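Local coordinates for N-acetylglucosamine 2-epimerase (Xylella fastidiosa, PDB 3GT5), which probably acts as a sugar isomerase of the N-acylglucosamine 2-epimerase family, though its own substrate is not established, at residues 26-29 against 33-36; 81-86 against 101-106; 59-64 against 71-76; 115-120 against 375-380; 12-17 against 352-357. All coordinates share one frame; numbering follows the deposited sequence. Where two conformers were deposited one is given.

Interaction 1: 26-29 against 33-36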
# COMPACT_ATOMS: atom_id res chain seq x y z
N CYS A 26 13.08 14.05 6.80
CA CYS A 26 11.78 14.19 6.16
C CYS A 26 10.84 15.20 6.84
O CYS A 26 9.83 15.58 6.25
CB CYS A 26 11.07 12.82 6.06
SG CYS A 26 10.55 12.14 7.66
N ILE A 27 11.17 15.63 8.06
CA ILE A 27 10.26 16.46 8.87
C ILE A 27 10.42 17.94 8.49
O ILE A 27 11.54 18.52 8.52
CB ILE A 27 10.49 16.24 10.38
CG1 ILE A 27 10.16 14.78 10.79
CG2 ILE A 27 9.70 17.26 11.19
CD1 ILE A 27 10.71 14.43 12.13
N ASP A 28 9.31 18.55 8.09
CA ASP A 28 9.29 19.96 7.81
C ASP A 28 8.70 20.63 9.04
O ASP A 28 7.51 20.49 9.31
CB ASP A 28 8.44 20.22 6.58
CG ASP A 28 8.46 21.67 6.12
OD1 ASP A 28 9.04 22.54 6.82
OD2 ASP A 28 7.88 21.95 5.06
N SER A 29 9.54 21.38 9.77
CA SER A 29 9.11 22.10 10.96
C SER A 29 8.00 23.10 10.66
O SER A 29 7.21 23.40 11.54
CB SER A 29 10.29 22.84 11.62
OG SER A 29 10.90 23.74 10.72
N PHE A 33 5.66 16.67 6.15
CA PHE A 33 6.91 16.07 5.72
C PHE A 33 7.24 16.51 4.30
O PHE A 33 6.34 16.80 3.50
CB PHE A 33 6.79 14.54 5.76
CG PHE A 33 6.34 14.00 7.08
CD1 PHE A 33 7.23 13.85 8.15
CD2 PHE A 33 5.02 13.70 7.29
CE1 PHE A 33 6.78 13.31 9.39
CE2 PHE A 33 4.58 13.22 8.52
CZ PHE A 33 5.47 13.03 9.57
N PHE A 34 8.53 16.52 3.98
CA PHE A 34 8.98 16.66 2.60
C PHE A 34 8.69 15.32 1.90
O PHE A 34 8.79 14.23 2.52
CB PHE A 34 10.46 16.98 2.52
CG PHE A 34 10.84 18.23 3.25
CD1 PHE A 34 10.47 19.49 2.76
CD2 PHE A 34 11.56 18.15 4.44
CE1 PHE A 34 10.81 20.67 3.45
CE2 PHE A 34 11.89 19.34 5.14
CZ PHE A 34 11.51 20.58 4.62
N HIS A 35 8.34 15.37 0.63
CA HIS A 35 7.86 14.19 -0.10
C HIS A 35 8.73 13.72 -1.28
O HIS A 35 8.40 12.73 -1.92
CB HIS A 35 6.42 14.42 -0.58
CG HIS A 35 5.45 14.58 0.54
ND1 HIS A 35 4.14 14.96 0.34
CD2 HIS A 35 5.58 14.40 1.87
CE1 HIS A 35 3.51 15.00 1.50
NE2 HIS A 35 4.35 14.63 2.44
N TYR A 36 9.84 14.41 -1.57
CA TYR A 36 10.68 14.07 -2.72
C TYR A 36 12.15 13.98 -2.30
O TYR A 36 12.76 15.00 -1.91
CB TYR A 36 10.51 15.13 -3.81
CG TYR A 36 9.14 15.16 -4.50
CD1 TYR A 36 8.92 14.52 -5.71
CD2 TYR A 36 8.09 15.87 -3.94
CE1 TYR A 36 7.69 14.57 -6.34
CE2 TYR A 36 6.86 15.92 -4.55
CZ TYR A 36 6.67 15.27 -5.77
OH TYR A 36 5.45 15.35 -6.38
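Phe34 N donates to Cys26 O over 2.8 Å, a backbone bond that draws the two ends of a short loop together. The same oxygen receives a CA-H...O contact from Phe33 CA at 3.0 Å. Next to it, Ile27 and Phe33 form a single beta bridge, with their CA atoms 4.6 Å apart. Asp28 has CG anti to its own backbone N (chi1 -175°), which lays CB and the carboxylate over the CZ side of one face of Phe34. Its CB sits 3.9 Å from the ring centroid, and the carboxylate is stacked on the ring with the planes 13° apart. Phe33 is met differently. Ile27 CG1 reaches its edge, 3.9 Å from Phe33 CE1, while Cys26 SG makes an oblique sulfur-aromatic contact, 3.8 Å from Phe33 CD1.

The second shell fixes the carboxylate. Asp28 OD2 forms a salt bridge to Arg49, and OD1 accepts from Ala30 N. Arg49 also touches Phe34, so the stack and the ion pair share one neighbour. The loop follows helix 8-22 and leads to strand 36-37. Cys26 and Ile27 rest on Tyr61 of helix 51-68, Phe33 meets the ring of Phe57, and Phe34 leans on strands 43-45 and 48-50.

Interaction 2: 81-86 against 101-106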
# COMPACT_ATOMS: atom_id res chain seq x y z
N LEU A 81 -0.19 13.91 11.50
CA LEU A 81 -1.65 14.00 11.58
C LEU A 81 -2.16 15.45 11.59
O LEU A 81 -3.22 15.74 11.01
CB LEU A 81 -2.17 13.23 12.78
CG LEU A 81 -2.10 11.72 12.64
CD1 LEU A 81 -2.29 11.08 13.97
CD2 LEU A 81 -3.19 11.20 11.62
N SER A 82 -1.43 16.38 12.21
CA SER A 82 -1.80 17.79 12.14
C SER A 82 -1.82 18.29 10.70
O SER A 82 -2.72 19.01 10.31
CB SER A 82 -0.89 18.71 12.97
OG SER A 82 -0.94 18.29 14.31
N TYR A 83 -0.82 17.93 9.93
CA TYR A 83 -0.80 18.33 8.54
C TYR A 83 -2.01 17.78 7.75
O TYR A 83 -2.62 18.50 6.97
CB TYR A 83 0.49 17.88 7.89
CG TYR A 83 0.80 18.60 6.61
CD1 TYR A 83 1.19 19.95 6.62
CD2 TYR A 83 0.71 17.96 5.40
CE1 TYR A 83 1.52 20.61 5.45
CE2 TYR A 83 1.02 18.61 4.22
CZ TYR A 83 1.43 19.94 4.25
OH TYR A 83 1.73 20.57 3.07
N VAL A 84 -2.34 16.51 7.97
CA VAL A 84 -3.50 15.88 7.30
C VAL A 84 -4.78 16.61 7.68
O VAL A 84 -5.57 16.99 6.81
CB VAL A 84 -3.59 14.34 7.62
CG1 VAL A 84 -4.90 13.72 7.04
CG2 VAL A 84 -2.41 13.58 7.03
N ARG A 85 -4.94 16.92 8.98
CA ARG A 85 -6.20 17.55 9.41
C ARG A 85 -6.31 19.06 9.21
O ARG A 85 -7.42 19.56 8.99
CB ARG A 85 -6.51 17.14 10.85
CG ARG A 85 -6.85 15.69 10.95
CD ARG A 85 -7.56 15.29 12.18
NE ARG A 85 -8.87 15.90 12.38
CZ ARG A 85 -10.02 15.53 11.81
NH1 ARG A 85 -10.07 14.56 10.90
NH2 ARG A 85 -11.15 16.15 12.15
N ASP A 86 -5.19 19.78 9.25
CA ASP A 86 -5.18 21.24 9.20
C ASP A 86 -4.90 21.81 7.84
O ASP A 86 -5.32 22.96 7.55
CB ASP A 86 -4.17 21.78 10.19
CG ASP A 86 -4.49 21.38 11.62
OD1 ASP A 86 -5.63 20.89 11.88
OD2 ASP A 86 -3.61 21.55 12.48
N CYS A 101 0.65 22.80 -3.17
CA CYS A 101 1.89 23.45 -3.50
C CYS A 101 1.98 24.70 -2.62
O CYS A 101 1.12 25.59 -2.68
CB CYS A 101 1.97 23.80 -4.97
SG CYS A 101 3.57 24.58 -5.28
N ASP A 102 3.00 24.72 -1.77
CA ASP A 102 3.18 25.71 -0.70
C ASP A 102 1.93 25.92 0.17
O ASP A 102 1.53 27.04 0.46
CB ASP A 102 3.68 27.03 -1.30
CG ASP A 102 4.85 27.63 -0.52
OD1 ASP A 102 5.38 26.96 0.40
OD2 ASP A 102 5.25 28.78 -0.83
N ASP A 103 1.34 24.81 0.61
CA ASP A 103 0.13 24.79 1.46
C ASP A 103 -1.12 25.35 0.76
O ASP A 103 -2.18 25.42 1.39
CB ASP A 103 0.36 25.48 2.83
CG ASP A 103 1.15 24.60 3.80
OD1 ASP A 103 1.72 23.57 3.38
OD2 ASP A 103 1.19 24.92 5.01
N ARG A 104 -1.01 25.71 -0.53
CA ARG A 104 -2.17 26.02 -1.38
C ARG A 104 -2.63 24.75 -2.13
O ARG A 104 -1.81 24.02 -2.66
CB ARG A 104 -1.81 27.09 -2.41
N VAL A 105 -3.93 24.52 -2.20
CA VAL A 105 -4.47 23.36 -2.88
C VAL A 105 -4.18 23.43 -4.38
O VAL A 105 -4.51 24.42 -5.05
CB VAL A 105 -5.98 23.25 -2.65
CG1 VAL A 105 -6.56 22.00 -3.31
CG2 VAL A 105 -6.28 23.29 -1.16
N GLU A 106 -3.53 22.40 -4.90
CA GLU A 106 -3.24 22.29 -6.32
C GLU A 106 -4.26 21.40 -7.01
O GLU A 106 -4.74 21.73 -8.09
CB GLU A 106 -1.82 21.77 -6.56
CG GLU A 106 -1.58 21.25 -7.96
CD GLU A 106 -0.24 20.56 -8.11
OE1 GLU A 106 0.78 21.28 -8.24
OE2 GLU A 106 -0.20 19.30 -8.11
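Tyr83 reaches out from helix 71-88 to Asp103, which sits in the type I' turn of a beta hairpin. The turn runs from Cys101 to Arg104 and links strands 99-101 and 104-111. It is closed by two backbone bonds, Cys101 N to Arg104 O at 2.8 Å and Arg104 N to Cys101 O at 3.0 Å. Its positive phi angles fall at Asp102 and Asp103.

The contact is small and comes down to one side chain on each part. With chi1 at -161°, the Tyr83 ring extends off the helix and carries its hydroxyl to the turn. The side chains cross obliquely, and the ring and carboxylate planes are 52° apart. Asp103 arrives at the ring's edge, not over a face. The two ends differ in setting: Tyr83 is buried, touching Leu100 and Ser54 and meeting the ring of His88, whereas Asp103 is exposed. The bond thus ties the helix to the outer end of the hairpin. Tyr83 OH donates to Asp103 OD1 at 3.0 Å. It meets that oxygen on the syn side, 30° out of the carboxylate plane, and Asp103 OD1 is also 3.6 Å from Tyr83 CE1.

Interaction 3: 59-64 against 71-76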
# COMPACT_ATOMS: atom_id res chain seq x y z
N PHE A 59 1.86 6.41 8.93
CA PHE A 59 2.02 4.96 9.10
C PHE A 59 3.48 4.59 9.48
O PHE A 59 3.68 3.84 10.43
CB PHE A 59 1.54 4.20 7.83
CG PHE A 59 1.86 2.75 7.80
CD1 PHE A 59 0.88 1.82 8.13
CD2 PHE A 59 3.11 2.29 7.39
CE1 PHE A 59 1.14 0.46 8.07
CE2 PHE A 59 3.40 0.90 7.35
CZ PHE A 59 2.40 -0.00 7.68
N ASN A 60 4.46 5.08 8.71
CA ASN A 60 5.90 4.80 8.89
C ASN A 60 6.21 5.01 10.38
O ASN A 60 6.79 4.16 11.05
CB ASN A 60 6.80 5.83 8.18
CG ASN A 60 7.01 5.60 6.69
OD1 ASN A 60 6.33 4.79 6.04
ND2 ASN A 60 8.03 6.33 6.13
N TYR A 61 5.85 6.17 10.86
CA TYR A 61 6.30 6.55 12.21
C TYR A 61 5.48 5.85 13.28
O TYR A 61 6.04 5.48 14.34
CB TYR A 61 6.23 8.05 12.36
CG TYR A 61 7.43 8.83 11.82
CD1 TYR A 61 8.62 8.84 12.52
CD2 TYR A 61 7.33 9.61 10.67
CE1 TYR A 61 9.71 9.53 12.07
CE2 TYR A 61 8.40 10.35 10.21
CZ TYR A 61 9.60 10.29 10.93
OH TYR A 61 10.69 11.05 10.55
N ALA A 62 4.18 5.67 13.05
CA ALA A 62 3.34 4.92 14.01
C ALA A 62 3.79 3.50 14.19
O ALA A 62 3.93 3.06 15.30
CB ALA A 62 1.87 4.97 13.64
N MET A 63 4.03 2.76 13.09
CA MET A 63 4.44 1.38 13.19
C MET A 63 5.86 1.29 13.81
O MET A 63 6.14 0.40 14.61
CB MET A 63 4.35 0.72 11.81
CG MET A 63 2.91 0.69 11.25
SD MET A 63 1.67 -0.25 12.24
CE MET A 63 2.38 -1.85 11.96
N ALA A 64 6.74 2.23 13.48
CA ALA A 64 8.05 2.30 14.13
C ALA A 64 7.98 2.59 15.64
O ALA A 64 8.69 1.97 16.41
CB ALA A 64 8.95 3.29 13.44
N ALA A 71 10.48 8.07 21.31
CA ALA A 71 9.63 9.26 21.49
C ALA A 71 9.56 10.19 20.30
O ALA A 71 8.49 10.76 20.03
CB ALA A 71 10.08 10.06 22.74
N GLU A 72 10.69 10.39 19.62
CA GLU A 72 10.73 11.19 18.42
C GLU A 72 9.74 10.67 17.37
O GLU A 72 9.17 11.46 16.61
CB GLU A 72 12.16 11.27 17.85
CG GLU A 72 13.10 12.21 18.64
CD GLU A 72 14.40 12.57 17.90
OE1 GLU A 72 15.32 13.10 18.57
OE2 GLU A 72 14.50 12.34 16.68
N TYR A 73 9.47 9.37 17.37
CA TYR A 73 8.56 8.78 16.37
C TYR A 73 7.12 9.10 16.72
O TYR A 73 6.32 9.41 15.82
CB TYR A 73 8.75 7.30 16.25
CG TYR A 73 10.10 6.85 15.70
CD1 TYR A 73 10.99 7.73 15.09
CD2 TYR A 73 10.46 5.52 15.75
CE1 TYR A 73 12.23 7.28 14.59
CE2 TYR A 73 11.67 5.07 15.23
CZ TYR A 73 12.55 5.94 14.67
OH TYR A 73 13.74 5.45 14.18
N LEU A 74 6.78 9.02 18.01
CA LEU A 74 5.43 9.45 18.46
C LEU A 74 5.18 10.92 18.17
O LEU A 74 4.11 11.28 17.71
CB LEU A 74 5.21 9.12 19.95
CG LEU A 74 3.80 9.36 20.58
CD1 LEU A 74 2.74 8.58 19.86
CD2 LEU A 74 3.82 8.99 22.04
N ASP A 75 6.15 11.79 18.42
CA ASP A 75 6.05 13.21 18.06
C ASP A 75 5.78 13.44 16.57
O ASP A 75 4.99 14.36 16.20
CB ASP A 75 7.34 13.95 18.41
CG ASP A 75 7.56 14.06 19.91
OD1 ASP A 75 6.58 13.86 20.67
OD2 ASP A 75 8.70 14.38 20.31
N ALA A 76 6.44 12.63 15.74
CA ALA A 76 6.28 12.74 14.29
C ALA A 76 4.90 12.27 13.84
O ALA A 76 4.36 12.84 12.89
CB ALA A 76 7.37 11.94 13.53
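Ala76 CB sits squarely over the ring of Tyr61, 3.4 Å from its centroid and only 7° off the ring normal. This CH-pi contact joins two consecutive helices that form an antiparallel helical hairpin. The segment axes approach to 8.2 Å, and their directions differ by 143°. The methyl is the bump and the flat ring is the surface it lands on. All six ring carbons of Tyr61 lie at similar distances from it.

A second bump works the other way round. Ala64 CB, from the first helix, presses on Tyr73 CD2 at 3.5 Å, meeting that ring obliquely. Each helix therefore offers one alanine and one tyrosine, and each alanine packs on the tyrosine of the partner. The two tyrosines also touch each other. Tyr73 CD1 lies in the plane of the Tyr61 ring, at its edge, 3.7 Å from Tyr61 CD1. The ring planes are 61° apart, with centroids 5.7 Å from each other. The backbones come close here too: the CA atoms of Tyr61 and Tyr73 are 5.2 Å apart.

The polar end of Tyr61 goes to a third element: its OH is hydrogen-bonded to His23 ND1, and the His23 ring also meets Tyr73 edge-to-face. Helix 8-22 covers this side, where Met19 touches Tyr61, Ala64 and Tyr73. On the far side of helix 51-68, Phe59 packs on helices 112-127 and 377-387.

Interaction 4: 115-120 against 375-380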
# COMPACT_ATOMS: atom_id res chain seq x y z
N LEU A 115 -8.72 8.65 0.55
CA LEU A 115 -9.44 8.33 1.78
C LEU A 115 -9.04 6.99 2.44
O LEU A 115 -9.15 6.87 3.66
CB LEU A 115 -10.95 8.38 1.53
CG LEU A 115 -11.40 9.79 1.17
CD1 LEU A 115 -12.82 9.72 0.65
CD2 LEU A 115 -11.28 10.66 2.42
N ALA A 116 -8.64 5.98 1.65
CA ALA A 116 -8.13 4.72 2.22
C ALA A 116 -6.90 5.06 3.08
O ALA A 116 -6.81 4.63 4.25
CB ALA A 116 -7.77 3.76 1.13
N PHE A 117 -6.01 5.85 2.50
CA PHE A 117 -4.79 6.28 3.21
C PHE A 117 -5.04 7.17 4.40
O PHE A 117 -4.43 7.01 5.44
CB PHE A 117 -3.68 6.69 2.26
CG PHE A 117 -2.99 5.51 1.67
CD1 PHE A 117 -2.02 4.81 2.41
CD2 PHE A 117 -3.40 4.94 0.45
CE1 PHE A 117 -1.47 3.65 1.93
CE2 PHE A 117 -2.81 3.76 -0.02
CZ PHE A 117 -1.86 3.11 0.72
N VAL A 118 -6.02 8.05 4.30
CA VAL A 118 -6.45 8.82 5.46
C VAL A 118 -6.99 7.91 6.58
O VAL A 118 -6.59 8.08 7.75
CB VAL A 118 -7.49 9.86 5.02
CG1 VAL A 118 -8.23 10.48 6.26
CG2 VAL A 118 -6.83 11.01 4.13
N MET A 119 -7.85 6.93 6.23
CA MET A 119 -8.38 5.94 7.21
C MET A 119 -7.24 5.16 7.88
O MET A 119 -7.21 4.98 9.11
CB MET A 119 -9.43 5.00 6.60
CG MET A 119 -10.01 4.02 7.60
SD MET A 119 -11.04 4.81 8.98
CE MET A 119 -12.69 4.62 8.21
N LEU A 120 -6.26 4.76 7.08
CA LEU A 120 -5.10 4.08 7.61
C LEU A 120 -4.31 4.99 8.57
O LEU A 120 -3.93 4.51 9.67
CB LEU A 120 -4.20 3.61 6.46
CG LEU A 120 -2.95 2.85 6.90
CD1 LEU A 120 -3.32 1.50 7.57
CD2 LEU A 120 -1.98 2.61 5.72
N THR A 375 7.21 6.29 0.55
CA THR A 375 7.77 6.55 1.85
C THR A 375 8.40 5.31 2.40
O THR A 375 8.82 5.29 3.55
CB THR A 375 6.72 7.08 2.87
OG1 THR A 375 5.88 5.99 3.26
CG2 THR A 375 5.92 8.18 2.25
N ASP A 376 8.53 4.26 1.58
CA ASP A 376 8.86 2.91 2.06
C ASP A 376 7.86 2.34 3.10
O ASP A 376 8.18 1.44 3.89
CB ASP A 376 10.33 2.85 2.56
CG ASP A 376 11.32 2.81 1.40
OD1 ASP A 376 11.77 1.71 1.04
OD2 ASP A 376 11.60 3.87 0.83
N TYR A 377 6.65 2.88 3.10
CA TYR A 377 5.49 2.23 3.72
C TYR A 377 5.36 0.79 3.23
O TYR A 377 5.14 -0.12 4.03
CB TYR A 377 4.19 3.08 3.49
CG TYR A 377 2.96 2.26 3.09
CD1 TYR A 377 2.06 1.76 4.04
CD2 TYR A 377 2.72 1.99 1.78
CE1 TYR A 377 0.92 1.03 3.66
CE2 TYR A 377 1.62 1.28 1.37
CZ TYR A 377 0.73 0.78 2.29
OH TYR A 377 -0.32 0.06 1.78
N HIS A 378 5.56 0.52 1.94
CA HIS A 378 5.43 -0.84 1.46
C HIS A 378 6.54 -1.75 1.98
O HIS A 378 6.26 -2.92 2.28
CB HIS A 378 5.49 -0.95 -0.07
CG HIS A 378 4.25 -0.54 -0.78
ND1 HIS A 378 3.13 -1.34 -0.86
CD2 HIS A 378 3.97 0.58 -1.50
CE1 HIS A 378 2.23 -0.74 -1.62
NE2 HIS A 378 2.71 0.42 -2.01
N THR A 379 7.78 -1.26 2.08
CA THR A 379 8.88 -2.15 2.44
C THR A 379 8.95 -2.37 3.96
O THR A 379 9.06 -3.50 4.44
CB THR A 379 10.20 -1.63 1.87
OG1 THR A 379 10.50 -0.34 2.44
CG2 THR A 379 10.04 -1.49 0.38
N MET A 380 8.89 -1.29 4.71
CA MET A 380 8.78 -1.40 6.17
C MET A 380 7.50 -2.09 6.61
O MET A 380 7.53 -2.93 7.52
CB MET A 380 8.89 -0.03 6.84
CG MET A 380 10.32 0.61 6.83
SD MET A 380 10.53 2.19 7.78
CE MET A 380 9.59 3.29 6.66
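Phe117 turns its ring edge onto one face of Tyr377 in a T-shaped (edge-to-face) pair. The centroids are 5.3 Å apart and the planes stand at 84°. This is the tight part of the contact. Phe117 CE1 lies 3.6 Å from Tyr377 CZ, set toward the rim of the ring, and Phe117 CZ comes 3.6 Å from Tyr377 OH. The two side chains approach from opposite directions. The ring of Tyr377 is placed by an unusual torsion, as its chi1 of 137° is well off the staggered positions.

The other part is looser. Leu120 lies one helical turn beyond Phe117 and adds one apolar touch, CD2 to Tyr377 CE1 at 3.9 Å, from an oblique direction. The backbones stay far apart, with CA atoms of Phe117 and Tyr377 separated by 11.1 Å. No side of the contact opens to solvent, since all three touching residues are buried. The difference lies in how closely they pack.

Other groups fix the tyrosine. Its OH is hydrogen-bonded to Glu180 OE2, and Phe59 meets its ring edge-to-face. At the start of helix 377-387, Asp376 occupies the N-cap position without a side-chain capping bond. Its OD1 instead accepts from Thr379 OG1 at 2.8 Å through the anti lone pair.

The centre of the contact lies about 5 Å from the centre of the chain, in the middle of the (alpha/alpha)6 barrel expected for this family. It joins helices 112-127 and 377-387. Arg56 of helix 51-68 makes a cation-pi contact with Phe117, and His177 of helix 172-189 touches both rings.

Interaction 5: 12-17 against 352-357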
# COMPACT_ATOMS: atom_id res chain seq x y z
N ARG A 12 13.91 -6.32 12.03
CA ARG A 12 13.98 -5.13 12.86
C ARG A 12 15.11 -4.20 12.45
O ARG A 12 14.94 -2.98 12.38
CB ARG A 12 14.09 -5.49 14.36
CG ARG A 12 12.76 -6.04 14.93
CD ARG A 12 12.85 -6.49 16.45
NE ARG A 12 13.78 -5.63 17.20
CZ ARG A 12 13.48 -4.63 18.04
NH1 ARG A 12 12.22 -4.30 18.36
NH2 ARG A 12 14.49 -3.95 18.61
N THR A 13 16.27 -4.79 12.14
CA THR A 13 17.42 -4.03 11.72
C THR A 13 17.11 -3.35 10.41
O THR A 13 17.45 -2.21 10.22
CB THR A 13 18.71 -4.89 11.62
OG1 THR A 13 18.94 -5.54 12.88
CG2 THR A 13 19.95 -4.03 11.27
N HIS A 14 16.46 -4.07 9.50
CA HIS A 14 16.14 -3.50 8.20
C HIS A 14 15.18 -2.33 8.32
O HIS A 14 15.38 -1.29 7.65
CB HIS A 14 15.62 -4.55 7.22
CG HIS A 14 15.32 -3.98 5.88
ND1 HIS A 14 16.28 -3.32 5.12
CD2 HIS A 14 14.15 -3.85 5.20
CE1 HIS A 14 15.72 -2.87 4.01
NE2 HIS A 14 14.43 -3.19 4.02
N ILE A 15 14.15 -2.47 9.14
CA ILE A 15 13.23 -1.39 9.38
C ILE A 15 13.97 -0.15 9.96
O ILE A 15 13.79 1.00 9.56
CB ILE A 15 12.09 -1.80 10.35
CG1 ILE A 15 11.12 -2.79 9.69
CG2 ILE A 15 11.30 -0.49 10.81
CD1 ILE A 15 10.26 -3.61 10.71
N SER A 16 14.89 -0.40 10.90
CA SER A 16 15.61 0.68 11.54
C SER A 16 16.57 1.35 10.55
O SER A 16 16.78 2.55 10.61
CB SER A 16 16.34 0.17 12.79
OG SER A 16 15.39 -0.15 13.81
N ASP A 17 17.11 0.57 9.62
CA ASP A 17 17.97 1.16 8.57
C ASP A 17 17.16 2.12 7.66
O ASP A 17 17.58 3.23 7.31
CB ASP A 17 18.60 0.09 7.69
CG ASP A 17 19.62 -0.81 8.41
OD1 ASP A 17 20.19 -0.46 9.47
OD2 ASP A 17 19.86 -1.91 7.89
N GLY A 352 20.45 3.51 2.73
CA GLY A 352 19.25 2.90 3.31
C GLY A 352 18.02 3.21 2.47
O GLY A 352 18.03 4.12 1.61
N ALA A 353 16.96 2.42 2.75
CA ALA A 353 15.67 2.49 2.06
C ALA A 353 15.88 1.81 0.71
O ALA A 353 17.00 1.41 0.39
CB ALA A 353 15.17 3.92 1.95
N TRP A 354 14.81 1.59 -0.05
CA TRP A 354 14.89 0.89 -1.31
C TRP A 354 14.85 1.86 -2.48
O TRP A 354 14.26 2.96 -2.39
CB TRP A 354 13.68 -0.06 -1.47
CG TRP A 354 13.59 -1.28 -0.56
CD1 TRP A 354 13.86 -1.35 0.80
CD2 TRP A 354 13.07 -2.57 -0.91
NE1 TRP A 354 13.58 -2.59 1.27
CE2 TRP A 354 13.08 -3.36 0.26
CE3 TRP A 354 12.57 -3.12 -2.08
CZ2 TRP A 354 12.66 -4.67 0.26
CZ3 TRP A 354 12.15 -4.42 -2.08
CH2 TRP A 354 12.19 -5.19 -0.93
N TYR A 355 15.48 1.48 -3.59
CA TYR A 355 15.27 2.20 -4.84
C TYR A 355 13.83 2.00 -5.26
O TYR A 355 13.27 0.97 -4.93
CB TYR A 355 16.20 1.73 -5.94
CG TYR A 355 17.66 1.80 -5.54
CD1 TYR A 355 18.21 2.99 -5.13
CD2 TYR A 355 18.46 0.66 -5.58
CE1 TYR A 355 19.58 3.06 -4.76
CE2 TYR A 355 19.80 0.70 -5.21
CZ TYR A 355 20.35 1.93 -4.80
OH TYR A 355 21.67 1.99 -4.43
N ARG A 356 13.24 2.97 -5.96
CA ARG A 356 11.85 2.79 -6.42
C ARG A 356 11.71 1.71 -7.52
O ARG A 356 10.84 0.85 -7.45
CB ARG A 356 11.22 4.11 -6.84
CG ARG A 356 9.73 4.01 -7.22
CD ARG A 356 9.11 5.36 -7.53
NE ARG A 356 9.46 5.79 -8.89
CZ ARG A 356 8.77 5.53 -10.00
NH1 ARG A 356 9.21 5.98 -11.17
NH2 ARG A 356 7.63 4.84 -9.96
N LEU A 357 12.57 1.74 -8.53
CA LEU A 357 12.50 0.78 -9.58
C LEU A 357 13.82 0.62 -10.31
O LEU A 357 14.70 1.47 -10.19
CB LEU A 357 11.39 1.17 -10.57
CG LEU A 357 11.71 2.27 -11.58
CD1 LEU A 357 10.58 2.34 -12.65
CD2 LEU A 357 11.88 3.58 -10.87
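Gly352 starts the contact by passing the helix at Asp17. Gly352 CA lies 4.3 Å from Asp17 O, and the two CA atoms are 5.7 Å apart. With no side chain here, the loop can run close to the helix backbone. Ala353 comes next; it points its CB away from helix 8-22 and touches Asp376.

Trp354 then carries the main bond. Its NE1 donates to His14 NE2 at 2.9 Å, with an N-H...N angle of 164°. The donor is nearly in the plane of the histidine ring, and the acceptor nearly in the plane of the indole. The rings approach through their edges, with planes 57° apart. The first torsion of His14 is fully extended from the backbone N (chi1 -178°), which swings the imidazole out from the helix to the tryptophan. His14 CE1 lies 3.5 Å from Trp354 NE1. The tryptophan backbone is held as well: its N donates to Asp376 OD1, and its O accepts from Lys374 NZ.

From Tyr355 onward the chain leaves the helix.

This contact joins the first helix to a late loop of the (alpha/alpha)6 barrel expected for this family, between helix 329-346 and strand 357-358. Trp339 of helix 329-346 meets His14 edge-to-face, and Ala342 and Met346 pack on Trp354. Helix 377-387 fills in beside them, with Cys383 against His14 and Thr379 against Trp354.

In the fold
From the N terminus, interaction 5 opens first, on helix 8-22, and closes only at 352-357. Interactions 1, 3 and 2 nest inside that long loop, one after another: a short loop, a helical hairpin, then a helix joined to a beta hairpin. Interaction 4 opens next on helix 112-127 and closes at 375-380, beyond 352-357, so it crosses interaction 5. The two touch between Met380 and Ile15, among other places. Interaction 3 touches both interaction 1, through Tyr61, and interaction 4, through Asn60 and Phe59. Interactions 2 and 5 lie farthest apart, with centres about 27 Å from each other. Together, interactions 4 and 5 bring the last helix and a late loop back to helices 112-127 and 8-22.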